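Local coordinates for possible prolidase (Bifidobacterium longum NCC2705, PDB 2P9B), which probably hydrolyses carbon-nitrogen bonds as a member of the amidohydrolase family, possibly as a prolidase, at residues 36-47 with 394-403; 69-77 with 375-386. All coordinates share one frame; numbering follows the deposited sequence.

Contact 1 of 2, residues 36-47 with 394-403; sequences IVVGADGRIEQV and SLEVGKSADL
L395 opens the approach of loop 394-403 to the hairpin 36-47, its CD1 lying 3.8 Å from I36 CD1 where the two side chains cross at about a right angle. Leucine suits this spot because its two methyls divide the work, CD2 turning to I44 CD1. Next, V397, at the second position of the type II turn from E396 to K399, sets its two methyls beside the carbonyl of E45. G398, third in the turn and at positive phi where a CB would jam against the preceding carbonyl, gives its N-H to I44 O (2.8 Å, 171° at the hydrogen). The same residue's carbonyl receives a weak bond from R43 NH1, at the end of a chain extended from CG to NE. K399 O takes the N-H of I44 at 2.9 Å, almost straight on; the ammonium of K399 is instead bonded to the carbonyl of D389. After the single bridge of S400 with R43, A401 N donates to G42 O at 2.8 Å, and its small CB fits 3.5 Å from V38 CG1. I44 thus sits in the middle: CG1, anti to its own carbonyl carbon (chi1 -62°), extends over A401 CA, and CD1 continues to L395 and L403 CD2. An alanine here takes away CG1, CG2 and CD1, and would probably leave L395, A401 and L403 with a gap where they now pack against one side chain. Loop and hairpin join in the small beta domain beside the barrel, built in amidohydrolases from both chain ends; the hairpin carries a classic bulge, E45 and Q46 facing V37.

Contact 2 of 2, residues 69-77 with 375-386; sequences VMPGLINAH and LHAATAVNASIL
Strand 68-78 and helix 371-385 meet here in the buried core of the TIM-barrel-like amidohydrolase domain, with the helix lying against the strand. Segment 73-75 approaches the helix axis to 6.4 Å at an angle of 65°, a closeness suited to the small residues A378 and A383 on the helix. I74 makes the largest contribution from the strand. With chi1 at -62° its two branches part: CG2 lies opposite the backbone N and meets L386 CD1 (3.6 Å), while the extended CG1 arm carries CD1 to A383 CB (3.9 Å). The side chains of I74 and L386 run past each other in opposite directions, and a branched residue can serve both neighbours at once. L73 also reaches the helix, resting CD2 on A378 CB, and A76 CB meets L386 CD2 at the far end. Towards the start of the strand, selenomethionine M70 crosses L375 at about a right angle, its CE 3.7 Å from L375 CD2. That methyl also touches T379 CG2, which lies against P71 CB and the carbonyl of G72 as well. T379 faces both ways: its methyl packs on the strand and OG1 donates to L375 O (2.8 Å), within the wider pi-type turn 377-381. Beyond the packing, donor atoms of H77, H79 and D345 appear to face one vacant point, which may be an empty metal site like the one that the His-X-His motif of the first barrel strand helps form in related amidohydrolases. N75 ND2 is bonded to T356 and T344, and its OD1 accepts from H77 N, an Asx turn that fixes the backbone leading into H77. The one backbone bond across the interface is weak: I74 N to A378 O, 3.1 Å and only 131° at the hydrogen.

From the N terminus, the hairpin 36-47 comes first and segment 69-77 soon after; the chain then travels through most of the barrel before segment 375-386, mostly helix, returns to that strand, closing contact 2. A few residues later, loop 394-403 returns to the hairpin and closes contact 1, so contact 2 is nested inside the larger loop. Their centres lie about 16 Å apart, yet the two touch: D402 O probably accepts a hydrogen bond from G72 N, and I36 CD1 packs on V69 CG1. Contact 1 joins an early hairpin to a loop from late in the chain, within the small beta domain; contact 2 ties helix to strand in the barrel, and strand 68-78 joins the two regions.

Contact 1 of 2, residues 36-47 with 394-403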
loop_
_atom_site.group_PDB
_atom_site.type_symbol
_atom_site.label_atom_id
_atom_site.label_comp_id
_atom_site.label_asym_id
_atom_site.label_seq_id
_atom_site.Cartn_x
_atom_site.Cartn_y
_atom_site.Cartn_z
ATOM N N ILE A 36 0.025 24.745 -7.723
ATOM C CA ILE A 36 -0.233 23.539 -8.487
ATOM C C ILE A 36 -1.558 23.787 -9.185
ATOM O O ILE A 36 -2.576 24.030 -8.535
ATOM C CB ILE A 36 -0.360 22.294 -7.585
ATOM C CG1 ILE A 36 0.956 22.044 -6.843
ATOM C CG2 ILE A 36 -0.716 21.080 -8.437
ATOM C CD1 ILE A 36 0.924 20.838 -5.916
ATOM N N VAL A 37 -1.538 23.743 -10.511
ATOM C CA VAL A 37 -2.738 23.979 -11.292
ATOM C C VAL A 37 -3.296 22.661 -11.813
ATOM O O VAL A 37 -2.584 21.886 -12.450
ATOM C CB VAL A 37 -2.443 24.912 -12.482
ATOM C CG1 VAL A 37 -3.725 25.187 -13.255
ATOM C CG2 VAL A 37 -1.820 26.210 -11.973
ATOM N N VAL A 38 -4.571 22.420 -11.540
ATOM C CA VAL A 38 -5.226 21.187 -11.967
ATOM C C VAL A 38 -6.297 21.455 -13.023
ATOM O O VAL A 38 -7.163 22.311 -12.840
ATOM C CB VAL A 38 -5.867 20.465 -10.759
ATOM C CG1 VAL A 38 -6.554 19.188 -11.213
ATOM C CG2 VAL A 38 -4.794 20.152 -9.714
ATOM N N GLY A 39 -6.228 20.713 -14.125
ATOM C CA GLY A 39 -7.185 20.884 -15.208
ATOM C C GLY A 39 -8.513 20.178 -15.003
ATOM O O GLY A 39 -8.699 19.452 -14.027
ATOM N N ALA A 40 -9.439 20.390 -15.934
ATOM C CA ALA A 40 -10.764 19.784 -15.860
ATOM C C ALA A 40 -10.699 18.273 -16.032
ATOM O O ALA A 40 -11.646 17.564 -15.686
ATOM C CB ALA A 40 -11.685 20.395 -16.920
ATOM N N ASP A 41 -9.586 17.782 -16.567
ATOM C CA ASP A 41 -9.413 16.348 -16.759
ATOM C C ASP A 41 -8.852 15.675 -15.506
ATOM O O ASP A 41 -8.563 14.480 -15.514
ATOM C CB ASP A 41 -8.498 16.069 -17.956
ATOM C CG ASP A 41 -7.115 16.669 -17.796
ATOM O OD1 ASP A 41 -6.866 17.369 -16.791
ATOM O OD2 ASP A 41 -6.272 16.442 -18.694
ATOM N N GLY A 42 -8.702 16.449 -14.434
ATOM C CA GLY A 42 -8.197 15.896 -13.185
ATOM C C GLY A 42 -6.696 15.669 -13.139
ATOM O O GLY A 42 -6.185 15.013 -12.226
ATOM N N ARG A 43 -5.989 16.210 -14.124
ATOM C CA ARG A 43 -4.542 16.076 -14.201
ATOM C C ARG A 43 -3.838 17.390 -13.898
ATOM O O ARG A 43 -4.389 18.474 -14.098
ATOM C CB ARG A 43 -4.130 15.589 -15.590
ATOM C CG ARG A 43 -4.615 14.186 -15.899
ATOM C CD ARG A 43 -4.206 13.748 -17.291
ATOM N NE ARG A 43 -4.680 12.399 -17.593
ATOM C CZ ARG A 43 -4.292 11.304 -16.943
ATOM N NH1 ARG A 43 -3.415 11.387 -15.948
ATOM N NH2 ARG A 43 -4.778 10.122 -17.291
ATOM N N ILE A 44 -2.608 17.278 -13.412
ATOM C CA ILE A 44 -1.801 18.440 -13.079
ATOM C C ILE A 44 -1.353 19.122 -14.369
ATOM O O ILE A 44 -0.759 18.483 -15.233
ATOM C CB ILE A 44 -0.566 18.016 -12.271
ATOM C CG1 ILE A 44 -1.018 17.376 -10.954
ATOM C CG2 ILE A 44 0.333 19.216 -12.015
ATOM C CD1 ILE A 44 0.109 16.780 -10.145
ATOM N N GLU A 45 -1.645 20.414 -14.494
ATOM C CA GLU A 45 -1.270 21.170 -15.689
ATOM C C GLU A 45 -0.035 22.033 -15.463
ATOM O O GLU A 45 0.727 22.286 -16.392
ATOM C CB GLU A 45 -2.416 22.076 -16.145
ATOM C CG GLU A 45 -3.729 21.366 -16.380
ATOM C CD GLU A 45 -4.770 22.272 -17.009
ATOM O OE1 GLU A 45 -4.946 23.412 -16.525
ATOM O OE2 GLU A 45 -5.420 21.837 -17.982
ATOM N N GLN A 46 0.150 22.500 -14.234
ATOM C CA GLN A 46 1.303 23.334 -13.915
ATOM C C GLN A 46 1.768 23.133 -12.485
ATOM O O GLN A 46 0.961 22.879 -11.594
ATOM C CB GLN A 46 0.970 24.821 -14.070
ATOM C CG GLN A 46 0.465 25.272 -15.424
ATOM C CD GLN A 46 0.202 26.770 -15.448
ATOM O OE1 GLN A 46 1.105 27.572 -15.208
ATOM N NE2 GLN A 46 -1.038 27.151 -15.727
ATOM N N VAL A 47 3.075 23.258 -12.285
ATOM C CA VAL A 47 3.696 23.176 -10.966
ATOM C C VAL A 47 4.814 24.206 -11.040
ATOM O O VAL A 47 5.873 23.938 -11.603
ATOM C CB VAL A 47 4.313 21.795 -10.677
ATOM C CG1 VAL A 47 4.976 21.811 -9.309
ATOM C CG2 VAL A 47 3.244 20.718 -10.728
ATOM N N SER A 394 3.679 11.304 -7.905
ATOM C CA SER A 394 4.513 12.497 -7.855
ATOM C C SER A 394 3.725 13.673 -8.405
ATOM O O SER A 394 2.814 13.502 -9.217
ATOM C CB SER A 394 5.799 12.299 -8.667
ATOM O OG SER A 394 5.522 12.116 -10.043
ATOM N N LEU A 395 4.074 14.871 -7.953
ATOM C CA LEU A 395 3.388 16.067 -8.399
ATOM C C LEU A 395 4.077 16.631 -9.624
ATOM O O LEU A 395 4.825 17.603 -9.543
ATOM C CB LEU A 395 3.372 17.101 -7.279
ATOM C CG LEU A 395 2.742 16.591 -5.984
ATOM C CD1 LEU A 395 2.772 17.693 -4.937
ATOM C CD2 LEU A 395 1.320 16.142 -6.250
ATOM N N GLU A 396 3.817 15.997 -10.761
ATOM C CA GLU A 396 4.401 16.411 -12.024
ATOM C C GLU A 396 3.322 16.599 -13.076
ATOM O O GLU A 396 2.315 15.893 -13.081
ATOM C CB GLU A 396 5.403 15.365 -12.496
ATOM C CG GLU A 396 6.630 15.267 -11.616
ATOM C CD GLU A 396 7.589 14.198 -12.084
ATOM O OE1 GLU A 396 7.305 13.005 -11.864
ATOM O OE2 GLU A 396 8.623 14.556 -12.685
ATOM N N VAL A 397 3.551 17.555 -13.970
ATOM C CA VAL A 397 2.614 17.866 -15.045
ATOM C C VAL A 397 2.253 16.619 -15.840
ATOM O O VAL A 397 3.128 15.840 -16.218
ATOM C CB VAL A 397 3.216 18.923 -16.004
ATOM C CG1 VAL A 397 2.271 19.186 -17.169
ATOM C CG2 VAL A 397 3.478 20.213 -15.241
ATOM N N GLY A 398 0.958 16.432 -16.073
ATOM C CA GLY A 398 0.497 15.283 -16.832
ATOM C C GLY A 398 -0.042 14.158 -15.969
ATOM O O GLY A 398 -0.856 13.349 -16.421
ATOM N N LYS A 399 0.413 14.101 -14.722
ATOM C CA LYS A 399 -0.037 13.056 -13.814
ATOM C C LYS A 399 -1.341 13.412 -13.116
ATOM O O LYS A 399 -1.743 14.574 -13.068
ATOM C CB LYS A 399 1.035 12.755 -12.768
ATOM C CG LYS A 399 2.286 12.100 -13.327
ATOM C CD LYS A 399 3.087 11.439 -12.216
ATOM C CE LYS A 399 4.427 10.926 -12.718
ATOM N NZ LYS A 399 4.284 10.052 -13.907
ATOM N N SER A 400 -2.000 12.386 -12.586
ATOM C CA SER A 400 -3.270 12.548 -11.881
ATOM C C SER A 400 -3.094 13.491 -10.697
ATOM O O SER A 400 -2.097 13.426 -9.984
ATOM C CB SER A 400 -3.755 11.179 -11.387
ATOM O OG SER A 400 -5.098 11.232 -10.939
ATOM N N ALA A 401 -4.066 14.365 -10.483
ATOM C CA ALA A 401 -3.981 15.304 -9.376
ATOM C C ALA A 401 -4.331 14.638 -8.043
ATOM O O ALA A 401 -5.387 14.893 -7.470
ATOM C CB ALA A 401 -4.896 16.504 -9.630
ATOM N N ASP A 402 -3.436 13.776 -7.565
ATOM C CA ASP A 402 -3.624 13.097 -6.287
ATOM C C ASP A 402 -2.769 13.893 -5.311
ATOM O O ASP A 402 -1.550 13.689 -5.223
ATOM C CB ASP A 402 -3.131 11.645 -6.371
ATOM C CG ASP A 402 -4.053 10.755 -7.205
ATOM O OD1 ASP A 402 -5.285 10.821 -7.003
ATOM O OD2 ASP A 402 -3.545 9.983 -8.048
ATOM N N LEU A 403 -3.406 14.814 -4.590
ATOM C CA LEU A 403 -2.682 15.682 -3.664
ATOM C C LEU A 403 -3.066 15.504 -2.212
ATOM O O LEU A 403 -4.232 15.304 -1.883
ATOM C CB LEU A 403 -2.918 17.151 -4.031
ATOM C CG LEU A 403 -3.005 17.544 -5.508
ATOM C CD1 LEU A 403 -3.124 19.068 -5.618
ATOM C CD2 LEU A 403 -1.793 17.058 -6.258
#

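Contact 2 of 2, residues 69-77 with 375-386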
loop_
_atom_site.group_PDB
_atom_site.type_symbol
_atom_site.label_atom_id
_atom_site.label_comp_id
_atom_site.label_asym_id
_atom_site.label_seq_id
_atom_site.Cartn_x
_atom_site.Cartn_y
_atom_site.Cartn_z
ATOM N N VAL A 69 2.070 20.531 0.651
ATOM C CA VAL A 69 1.343 19.659 -0.263
ATOM C C VAL A 69 2.341 18.637 -0.776
ATOM O O VAL A 69 3.482 18.972 -1.085
ATOM C CB VAL A 69 0.726 20.418 -1.457
ATOM C CG1 VAL A 69 1.812 21.088 -2.269
ATOM C CG2 VAL A 69 -0.074 19.444 -2.326
HETATM N N MSE A 70 1.903 17.387 -0.843
HETATM C CA MSE A 70 2.751 16.298 -1.292
HETATM C C MSE A 70 1.899 15.329 -2.094
HETATM O O MSE A 70 0.681 15.490 -2.173
HETATM C CB MSE A 70 3.383 15.580 -0.078
HETATM C CG MSE A 70 2.394 14.843 0.860
HETATM SE SE MSE A 70 3.177 13.772 2.248
HETATM C CE MSE A 70 3.735 12.306 1.169
ATOM N N PRO A 71 2.534 14.329 -2.731
ATOM C CA PRO A 71 1.734 13.376 -3.502
ATOM C C PRO A 71 0.861 12.604 -2.516
ATOM O O PRO A 71 1.227 12.458 -1.349
ATOM C CB PRO A 71 2.783 12.461 -4.134
ATOM C CG PRO A 71 4.008 13.351 -4.248
ATOM C CD PRO A 71 3.976 14.089 -2.925
ATOM N N GLY A 72 -0.279 12.107 -2.975
ATOM C CA GLY A 72 -1.128 11.348 -2.073
ATOM C C GLY A 72 -0.399 10.101 -1.606
ATOM O O GLY A 72 0.441 9.558 -2.332
ATOM N N LEU A 73 -0.693 9.645 -0.390
ATOM C CA LEU A 73 -0.046 8.429 0.098
ATOM C C LEU A 73 -0.612 7.237 -0.660
ATOM O O LEU A 73 -1.705 7.302 -1.204
ATOM C CB LEU A 73 -0.293 8.237 1.602
ATOM C CG LEU A 73 0.369 9.243 2.553
ATOM C CD1 LEU A 73 -0.054 8.957 3.988
ATOM C CD2 LEU A 73 1.893 9.139 2.414
ATOM N N ILE A 74 0.157 6.156 -0.708
ATOM C CA ILE A 74 -0.274 4.934 -1.377
ATOM C C ILE A 74 -0.067 3.799 -0.389
ATOM O O ILE A 74 0.964 3.743 0.280
ATOM C CB ILE A 74 0.574 4.671 -2.655
ATOM C CG1 ILE A 74 0.363 5.822 -3.645
ATOM C CG2 ILE A 74 0.186 3.332 -3.284
ATOM C CD1 ILE A 74 1.149 5.694 -4.941
ATOM N N ASN A 75 -1.051 2.908 -0.276
ATOM C CA ASN A 75 -0.929 1.765 0.627
ATOM C C ASN A 75 -0.987 0.514 -0.241
ATOM O O ASN A 75 -2.019 0.207 -0.829
ATOM C CB ASN A 75 -2.064 1.744 1.656
ATOM C CG ASN A 75 -1.817 0.731 2.763
ATOM O OD1 ASN A 75 -1.309 -0.359 2.509
ATOM N ND2 ASN A 75 -2.174 1.089 3.991
ATOM N N ALA A 76 0.128 -0.204 -0.332
ATOM C CA ALA A 76 0.196 -1.390 -1.186
ATOM C C ALA A 76 -0.361 -2.680 -0.608
ATOM O O ALA A 76 -0.291 -3.729 -1.251
ATOM C CB ALA A 76 1.640 -1.615 -1.633
ATOM N N HIS A 77 -0.916 -2.624 0.596
ATOM C CA HIS A 77 -1.452 -3.839 1.193
ATOM C C HIS A 77 -2.634 -3.524 2.103
ATOM O O HIS A 77 -2.456 -3.175 3.265
ATOM C CB HIS A 77 -0.345 -4.559 1.970
ATOM C CG HIS A 77 -0.713 -5.941 2.408
ATOM N ND1 HIS A 77 0.228 -6.909 2.689
ATOM C CD2 HIS A 77 -1.920 -6.520 2.612
ATOM C CE1 HIS A 77 -0.384 -8.023 3.045
ATOM N NE2 HIS A 77 -1.687 -7.815 3.007
ATOM N N LEU A 375 8.927 8.792 2.992
ATOM C CA LEU A 375 7.937 9.518 2.200
ATOM C C LEU A 375 8.061 9.118 0.728
ATOM O O LEU A 375 7.070 9.036 -0.002
ATOM C CB LEU A 375 8.139 11.028 2.363
ATOM C CG LEU A 375 7.720 11.570 3.728
ATOM C CD1 LEU A 375 8.294 12.958 3.936
ATOM C CD2 LEU A 375 6.186 11.586 3.815
ATOM N N HIS A 376 9.294 8.857 0.305
ATOM C CA HIS A 376 9.573 8.452 -1.069
ATOM C C HIS A 376 9.021 7.047 -1.332
ATOM O O HIS A 376 8.503 6.761 -2.417
ATOM C CB HIS A 376 11.091 8.489 -1.299
ATOM C CG HIS A 376 11.511 8.094 -2.678
ATOM N ND1 HIS A 376 11.112 8.781 -3.805
ATOM C CD2 HIS A 376 12.337 7.112 -3.111
ATOM C CE1 HIS A 376 11.675 8.241 -4.871
ATOM N NE2 HIS A 376 12.425 7.225 -4.477
ATOM N N ALA A 377 9.116 6.183 -0.326
ATOM C CA ALA A 377 8.635 4.810 -0.427
ATOM C C ALA A 377 7.111 4.774 -0.502
ATOM O O ALA A 377 6.538 3.985 -1.245
ATOM C CB ALA A 377 9.117 4.003 0.780
ATOM N N ALA A 378 6.466 5.654 0.255
ATOM C CA ALA A 378 5.009 5.703 0.296
ATOM C C ALA A 378 4.382 6.317 -0.946
ATOM O O ALA A 378 3.181 6.163 -1.174
ATOM C CB ALA A 378 4.548 6.476 1.528
ATOM N N THR A 379 5.181 7.018 -1.745
ATOM C CA THR A 379 4.647 7.676 -2.932
ATOM C C THR A 379 5.233 7.177 -4.249
ATOM O O THR A 379 4.654 6.320 -4.910
ATOM C CB THR A 379 4.844 9.217 -2.827
ATOM O OG1 THR A 379 6.231 9.514 -2.616
ATOM C CG2 THR A 379 4.046 9.779 -1.661
ATOM N N ALA A 380 6.389 7.712 -4.618
ATOM C CA ALA A 380 7.037 7.336 -5.867
ATOM C C ALA A 380 7.350 5.845 -5.982
ATOM O O ALA A 380 7.024 5.223 -6.992
ATOM C CB ALA A 380 8.315 8.150 -6.048
ATOM N N VAL A 381 7.981 5.267 -4.960
ATOM C CA VAL A 381 8.324 3.851 -5.027
ATOM C C VAL A 381 7.073 2.975 -5.078
ATOM O O VAL A 381 6.986 2.083 -5.918
ATOM C CB VAL A 381 9.224 3.402 -3.842
ATOM C CG1 VAL A 381 9.613 1.941 -4.023
ATOM C CG2 VAL A 381 10.475 4.278 -3.767
ATOM N N ASN A 382 6.109 3.230 -4.195
ATOM C CA ASN A 382 4.855 2.467 -4.187
ATOM C C ASN A 382 4.193 2.554 -5.571
ATOM O O ASN A 382 3.669 1.564 -6.077
ATOM C CB ASN A 382 3.880 3.025 -3.131
ATOM C CG ASN A 382 3.824 2.185 -1.845
ATOM O OD1 ASN A 382 3.107 2.537 -0.893
ATOM N ND2 ASN A 382 4.558 1.082 -1.813
ATOM N N ALA A 383 4.215 3.741 -6.176
ATOM C CA ALA A 383 3.608 3.931 -7.491
ATOM C C ALA A 383 4.275 3.026 -8.522
ATOM O O ALA A 383 3.596 2.376 -9.313
ATOM C CB ALA A 383 3.714 5.396 -7.923
ATOM N N SER A 384 5.605 2.980 -8.508
ATOM C CA SER A 384 6.329 2.133 -9.452
ATOM C C SER A 384 6.025 0.667 -9.172
ATOM O O SER A 384 5.770 -0.115 -10.084
ATOM C CB SER A 384 7.842 2.365 -9.345
ATOM O OG SER A 384 8.186 3.675 -9.755
ATOM N N ILE A 385 6.041 0.297 -7.899
ATOM C CA ILE A 385 5.774 -1.078 -7.520
ATOM C C ILE A 385 4.397 -1.533 -7.995
ATOM O O ILE A 385 4.256 -2.636 -8.515
ATOM C CB ILE A 385 5.880 -1.260 -5.990
ATOM C CG1 ILE A 385 7.331 -1.033 -5.551
ATOM C CG2 ILE A 385 5.404 -2.648 -5.589
ATOM C CD1 ILE A 385 7.529 -1.044 -4.053
ATOM N N LEU A 386 3.394 -0.674 -7.842
ATOM C CA LEU A 386 2.031 -1.017 -8.251
ATOM C C LEU A 386 1.772 -0.817 -9.740
ATOM O O LEU A 386 0.664 -1.082 -10.227
ATOM C CB LEU A 386 1.016 -0.206 -7.445
ATOM C CG LEU A 386 1.040 -0.430 -5.932
ATOM C CD1 LEU A 386 -0.104 0.336 -5.290
ATOM C CD2 LEU A 386 0.912 -1.909 -5.624
#